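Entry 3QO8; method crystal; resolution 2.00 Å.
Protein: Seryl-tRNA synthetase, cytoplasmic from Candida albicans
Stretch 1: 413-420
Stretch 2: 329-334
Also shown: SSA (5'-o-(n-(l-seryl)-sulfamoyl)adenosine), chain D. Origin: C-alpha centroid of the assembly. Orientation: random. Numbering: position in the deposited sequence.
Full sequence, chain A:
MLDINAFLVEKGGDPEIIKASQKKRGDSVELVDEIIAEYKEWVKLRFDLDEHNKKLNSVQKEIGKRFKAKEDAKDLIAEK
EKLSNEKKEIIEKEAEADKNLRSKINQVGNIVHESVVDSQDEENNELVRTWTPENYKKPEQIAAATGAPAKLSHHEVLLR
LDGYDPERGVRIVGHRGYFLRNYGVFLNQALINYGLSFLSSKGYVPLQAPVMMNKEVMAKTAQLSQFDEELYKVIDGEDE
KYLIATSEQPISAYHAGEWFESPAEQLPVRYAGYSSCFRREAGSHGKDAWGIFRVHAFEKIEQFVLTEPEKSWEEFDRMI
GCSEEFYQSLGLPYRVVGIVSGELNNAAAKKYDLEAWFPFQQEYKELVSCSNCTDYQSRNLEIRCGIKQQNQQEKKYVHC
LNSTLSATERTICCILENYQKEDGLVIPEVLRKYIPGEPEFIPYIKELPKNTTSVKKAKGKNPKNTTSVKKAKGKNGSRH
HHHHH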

ATOM      1  N   CYS A 413      -2.254 -19.067   6.164  1.00 12.80           N
ATOM      2  CA  CYS A 413      -1.318 -19.996   6.813  1.00 14.94           C
ATOM      3  C   CYS A 413      -2.041 -21.062   7.645  1.00 17.38           C
ATOM      4  O   CYS A 413      -1.688 -22.238   7.613  1.00 12.58           O
ATOM      5  CB  CYS A 413      -0.324 -19.240   7.693  1.00 14.14           C
ATOM      6  SG  CYS A 413       0.755 -18.137   6.754  1.00 16.82           S
ATOM      7  N   CYS A 414      -3.070 -20.655   8.375  1.00 16.86           N
ATOM      8  CA  CYS A 414      -3.824 -21.601   9.207  1.00 14.62           C
ATOM      9  C   CYS A 414      -4.607 -22.606   8.356  1.00 17.11           C
ATOM     10  O   CYS A 414      -4.658 -23.817   8.651  1.00 15.69           O
ATOM     11  CB  CYS A 414      -4.789 -20.847  10.119  1.00 13.03           C
ATOM     12  SG  CYS A 414      -5.554 -21.913  11.352  1.00 17.60           S
ATOM     13  N   ILE A 415      -5.227 -22.095   7.299  1.00 16.50           N
ATOM     14  CA  ILE A 415      -5.912 -22.941   6.337  1.00 12.73           C
ATOM     15  C   ILE A 415      -4.962 -23.971   5.735  1.00 13.06           C
ATOM     16  O   ILE A 415      -5.283 -25.162   5.656  1.00 15.87           O
ATOM     17  CB  ILE A 415      -6.549 -22.082   5.212  1.00 14.79           C
ATOM     18  CG1 ILE A 415      -7.751 -21.307   5.784  1.00 17.97           C
ATOM     19  CG2 ILE A 415      -6.958 -22.969   4.027  1.00 16.55           C
ATOM     20  CD1 ILE A 415      -8.293 -20.231   4.883  1.00 15.43           C
ATOM     21  N   LEU A 416      -3.802 -23.510   5.288  1.00 13.07           N
ATOM     22  CA  LEU A 416      -2.829 -24.413   4.673  1.00 16.38           C
ATOM     23  C   LEU A 416      -2.508 -25.591   5.588  1.00 16.47           C
ATOM     24  O   LEU A 416      -2.481 -26.745   5.142  1.00 20.44           O
ATOM     25  CB  LEU A 416      -1.546 -23.671   4.324  1.00 14.79           C
ATOM     26  CG  LEU A 416      -1.691 -22.586   3.240  1.00 23.04           C
ATOM     27  CD1 LEU A 416      -0.399 -21.821   3.063  1.00 18.01           C
ATOM     28  CD2 LEU A 416      -2.130 -23.185   1.916  1.00 25.55           C
ATOM     29  N   GLU A 417      -2.242 -25.329   6.865  1.00 16.76           N
ATOM     30  CA  GLU A 417      -1.846 -26.450   7.724  1.00 19.06           C
ATOM     31  C   GLU A 417      -3.031 -27.365   8.006  1.00 22.66           C
ATOM     32  O   GLU A 417      -2.869 -28.578   8.106  1.00 20.29           O
ATOM     33  CB  GLU A 417      -1.159 -25.987   9.018  1.00 17.44           C
ATOM     34  CG  GLU A 417       0.150 -25.244   8.757  1.00 20.12           C
ATOM     35  CD  GLU A 417       1.037 -25.119   9.984  1.00 21.38           C
ATOM     36  OE1 GLU A 417       0.655 -25.610  11.071  1.00 18.73           O
ATOM     37  OE2 GLU A 417       2.132 -24.537   9.851  1.00 17.88           O
ATOM     38  N   ASN A 418      -4.230 -26.793   8.087  1.00 15.72           N
ATOM     39  CA  ASN A 418      -5.414 -27.587   8.436  1.00 18.94           C
ATOM     40  C   ASN A 418      -6.159 -28.236   7.260  1.00 19.96           C
ATOM     41  O   ASN A 418      -7.030 -29.075   7.464  1.00 18.80           O
ATOM     42  CB  ASN A 418      -6.385 -26.753   9.280  1.00 20.74           C
ATOM     43  CG  ASN A 418      -5.933 -26.632  10.727  1.00 21.68           C
ATOM     44  OD1 ASN A 418      -5.902 -27.626  11.451  1.00 20.68           O
ATOM     45  ND2 ASN A 418      -5.585 -25.410  11.157  1.00 17.63           N
ATOM     46  N   TYR A 419      -5.825 -27.845   6.036  1.00 15.46           N
ATOM     47  CA  TYR A 419      -6.542 -28.349   4.867  1.00 18.65           C
ATOM     48  C   TYR A 419      -5.626 -29.143   3.955  1.00 18.54           C
ATOM     49  O   TYR A 419      -6.028 -29.553   2.875  1.00 20.98           O
ATOM     50  CB  TYR A 419      -7.252 -27.217   4.101  1.00 20.37           C
ATOM     51  CG  TYR A 419      -8.607 -26.868   4.683  1.00 20.21           C
ATOM     52  CD1 TYR A 419      -8.715 -26.056   5.808  1.00 19.17           C
ATOM     53  CD2 TYR A 419      -9.777 -27.357   4.114  1.00 17.66           C
ATOM     54  CE1 TYR A 419      -9.958 -25.739   6.357  1.00 18.05           C
ATOM     55  CE2 TYR A 419     -11.032 -27.047   4.656  1.00 18.07           C
ATOM     56  CZ  TYR A 419     -11.108 -26.237   5.780  1.00 22.11           C
ATOM     57  OH  TYR A 419     -12.338 -25.921   6.329  1.00 21.38           O
ATOM     58  N   GLN A 420      -4.400 -29.375   4.411  1.00 19.31           N
ATOM     59  CA  GLN A 420      -3.445 -30.152   3.641  1.00 19.70           C
ATOM     60  C   GLN A 420      -3.823 -31.623   3.670  1.00 23.04           C
ATOM     61  O   GLN A 420      -4.458 -32.100   4.609  1.00 17.29           O
ATOM     62  CB  GLN A 420      -2.017 -29.981   4.191  1.00 21.89           C
ATOM     63  CG  GLN A 420      -1.746 -30.697   5.514  1.00 19.27           C
ATOM     64  CD  GLN A 420      -0.334 -30.438   6.026  1.00 21.73           C
ATOM     65  OE1 GLN A 420       0.639 -30.951   5.471  1.00 16.76           O
ATOM     66  NE2 GLN A 420      -0.216 -29.619   7.068  1.00 19.23           N
TER
HETATM   67  N10 SSA D 488     -21.404 -28.676  10.625  0.77 64.92           N
HETATM   68  CA  SSA D 488     -20.943 -28.966   9.280  0.77 65.25           C
HETATM   69  CB  SSA D 488     -21.440 -27.870   8.342  0.77 68.72           C
HETATM   70  OG  SSA D 488     -20.936 -28.086   7.019  0.77 71.14           O
HETATM   71  C9  SSA D 488     -19.440 -29.024   9.263  0.77 58.24           C
HETATM   72  O9  SSA D 488     -18.841 -29.305   8.238  0.77 49.31           O
HETATM   73  N8  SSA D 488     -18.819 -28.747  10.409  0.77 62.68           N
HETATM   74  S1  SSA D 488     -17.221 -28.602  10.478  0.77 54.75           S
HETATM   75  O1S SSA D 488     -16.863 -28.004  11.733  0.77 49.50           O
HETATM   76  O2S SSA D 488     -16.610 -29.899  10.348  0.77 56.22           O
HETATM   77  O5' SSA D 488     -16.751 -27.714   9.311  0.77 52.38           O
HETATM   78  C5' SSA D 488     -16.804 -26.291   9.385  0.77 45.07           C
HETATM   79  C4' SSA D 488     -16.680 -25.741   7.968  0.77 43.40           C
HETATM   80  O4' SSA D 488     -15.342 -25.871   7.480  0.77 37.35           O
HETATM   81  C3' SSA D 488     -17.558 -26.507   6.992  0.77 48.71           C
HETATM   82  O3' SSA D 488     -18.797 -25.825   6.773  0.77 55.91           O
HETATM   83  C2' SSA D 488     -16.757 -26.562   5.711  0.77 45.38           C
HETATM   84  O2' SSA D 488     -17.129 -25.485   4.856  0.77 54.04           O
HETATM   85  C1' SSA D 488     -15.315 -26.369   6.139  0.77 38.12           C
HETATM   86  N9  SSA D 488     -14.661 -27.697   6.072  0.77 41.81           N
HETATM   87  C8  SSA D 488     -14.349 -28.503   7.103  0.77 33.99           C
HETATM   88  N7  SSA D 488     -13.777 -29.628   6.609  0.77 41.07           N
HETATM   89  C5  SSA D 488     -13.740 -29.518   5.262  0.77 38.71           C
HETATM   90  C6  SSA D 488     -13.276 -30.336   4.240  0.77 40.62           C
HETATM   91  N6  SSA D 488     -12.712 -31.544   4.507  0.77 43.44           N
HETATM   92  N1  SSA D 488     -13.398 -29.912   2.961  0.77 39.64           N
HETATM   93  C2  SSA D 488     -13.946 -28.724   2.672  0.77 36.86           C
HETATM   94  N3  SSA D 488     -14.399 -27.915   3.639  0.77 34.55           N
HETATM   95  C4  SSA D 488     -14.307 -28.297   4.935  0.77 38.25           C
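Stretch 2 (329-334) SLGLPY

Leu 332 forms the apolar centre of the contact. It gives up more surface than any other residue of either stretch, and although its CA-to-CB bond points sideways, the end of its side chain turns in toward the helix of stretch 1. With chi1 in m and chi2 in t, CD1 of Leu 332 lies 3.9 Å from SG of Cys 414 and 4.1 Å from CG1 of Ile 415, and CD2 of Leu 332 lies 4.0 Å from CB of Asn 418 and 4.0 Å from CE1 of Tyr 419. The buried thiol and the aliphatic isoleucine offer it apolar surface. The four partners, i, i+1, i+4 and i+5, share one helical face, and a branched leucine suits this position because its two methyls together cover a face about one turn long. The backbones stay well apart, the nearest CA atoms, those of Asn 418 and Leu 332, being 7.2 Å from each other, so side chains fill the space between.

Stretch 2 packs on this face without regular helix or strand. Its chain runs broadly across the helix and not along it, from Leu 330 at Ile 415 and Tyr 419, through Leu 332, to Pro 333 at Asn 418. Gly 331 is the first residue to leave helical phi/psi, in a Schellman motif, and its phi of 69° favours glycine. The ligand adds a second constraint: an ideal CB here would come within 2.4 Å of SSA O4', a clash, and within a tight 3.1 Å of Tyr 419 OH. After the turn the chain is extended through Leu 332 and Pro 333, whose ring fits its phi of -65°.

Beside the leucine the contacts are fewer. CD2 of Leu 330 approaches CD1 of Ile 415 at 4.5 Å, a marginal apolar contact. Further along, the apolar CD of Pro 333 sits 4.1 Å from OD1 of Asn 418. That asparagine suits the border: its CB meets the leucine, while its ND2 donates to O of Cys 414 at 3.1 Å, one turn back, and its amide is also satisfied elsewhere in the structure.

The polar edge belongs to Tyr 419. Its CA-to-CB bond points sideways, but the long side chain carries the hydroxyl to stretch 2, where OH donates a short hydrogen bond of 2.5 Å to O of Leu 330. Leu 332 CD2 and this carbonyl oxygen both lie at the ring's edge, near its plane, so one aromatic side chain serves the apolar packing and the polar link. The same OH is 2.9 Å from N9 of SSA, placing this edge beside the bound seryl-adenylate analogue.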

ATOM      1  N   SER A 329     -16.796 -21.135  10.574  1.00 18.79           N
ATOM      2  CA  SER A 329     -17.267 -21.327   9.202  1.00 22.95           C
ATOM      3  C   SER A 329     -16.145 -21.832   8.292  1.00 24.30           C
ATOM      4  O   SER A 329     -16.396 -22.444   7.254  1.00 23.58           O
ATOM      5  CB  SER A 329     -17.869 -20.028   8.649  1.00 24.84           C
ATOM      6  OG  SER A 329     -16.872 -19.183   8.102  1.00 21.45           O
ATOM      7  N   LEU A 330     -14.903 -21.584   8.693  1.00 19.74           N
ATOM      8  CA  LEU A 330     -13.753 -22.089   7.952  1.00 16.49           C
ATOM      9  C   LEU A 330     -13.263 -23.419   8.508  1.00 17.51           C
ATOM     10  O   LEU A 330     -12.326 -24.011   7.972  1.00 20.06           O
ATOM     11  CB  LEU A 330     -12.603 -21.076   7.991  1.00 16.42           C
ATOM     12  CG  LEU A 330     -12.812 -19.779   7.209  1.00 19.09           C
ATOM     13  CD1 LEU A 330     -11.788 -18.712   7.627  1.00 17.62           C
ATOM     14  CD2 LEU A 330     -12.711 -20.078   5.722  1.00 18.50           C
ATOM     15  N   GLY A 331     -13.884 -23.880   9.592  1.00 20.69           N
ATOM     16  CA  GLY A 331     -13.525 -25.160  10.186  1.00 24.98           C
ATOM     17  C   GLY A 331     -12.154 -25.161  10.845  1.00 24.24           C
ATOM     18  O   GLY A 331     -11.451 -26.176  10.848  1.00 23.31           O
ATOM     19  N   LEU A 332     -11.769 -24.031  11.425  1.00 17.13           N
ATOM     20  CA  LEU A 332     -10.441 -23.915  12.033  1.00 18.83           C
ATOM     21  C   LEU A 332     -10.563 -23.970  13.557  1.00 17.84           C
ATOM     22  O   LEU A 332     -11.253 -23.137  14.145  1.00 21.50           O
ATOM     23  CB  LEU A 332      -9.744 -22.612  11.577  1.00 14.52           C
ATOM     24  CG  LEU A 332      -9.579 -22.436  10.061  1.00 14.29           C
ATOM     25  CD1 LEU A 332      -8.996 -21.072   9.671  1.00 18.19           C
ATOM     26  CD2 LEU A 332      -8.729 -23.563   9.465  1.00 12.45           C
ATOM     27  N   PRO A 333      -9.893 -24.954  14.204  1.00 19.55           N
ATOM     28  CA  PRO A 333      -9.974 -25.044  15.670  1.00 23.48           C
ATOM     29  C   PRO A 333      -9.325 -23.811  16.271  1.00 20.11           C
ATOM     30  O   PRO A 333      -8.361 -23.321  15.696  1.00 19.59           O
ATOM     31  CB  PRO A 333      -9.121 -26.283  16.017  1.00 19.01           C
ATOM     32  CG  PRO A 333      -8.831 -26.970  14.722  1.00 28.41           C
ATOM     33  CD  PRO A 333      -8.934 -25.922  13.639  1.00 20.73           C
ATOM     34  N   TYR A 334      -9.827 -23.317  17.400  1.00 21.21           N
ATOM     35  CA  TYR A 334      -9.231 -22.134  18.008  1.00 21.48           C
ATOM     36  C   TYR A 334      -9.495 -22.098  19.499  1.00 26.12           C
ATOM     37  O   TYR A 334     -10.275 -22.892  20.014  1.00 24.63           O
ATOM     38  CB  TYR A 334      -9.770 -20.845  17.354  1.00 16.37           C
ATOM     39  CG  TYR A 334     -11.267 -20.679  17.535  1.00 17.77           C
ATOM     40  CD1 TYR A 334     -11.790 -20.173  18.718  1.00 17.02           C
ATOM     41  CD2 TYR A 334     -12.155 -21.043  16.525  1.00 15.05           C
ATOM     42  CE1 TYR A 334     -13.178 -20.046  18.900  1.00 22.90           C
ATOM     43  CE2 TYR A 334     -13.537 -20.914  16.694  1.00 19.99           C
ATOM     44  CZ  TYR A 334     -14.036 -20.426  17.887  1.00 17.10           C
ATOM     45  OH  TYR A 334     -15.391 -20.302  18.055  1.00 23.70           O
TER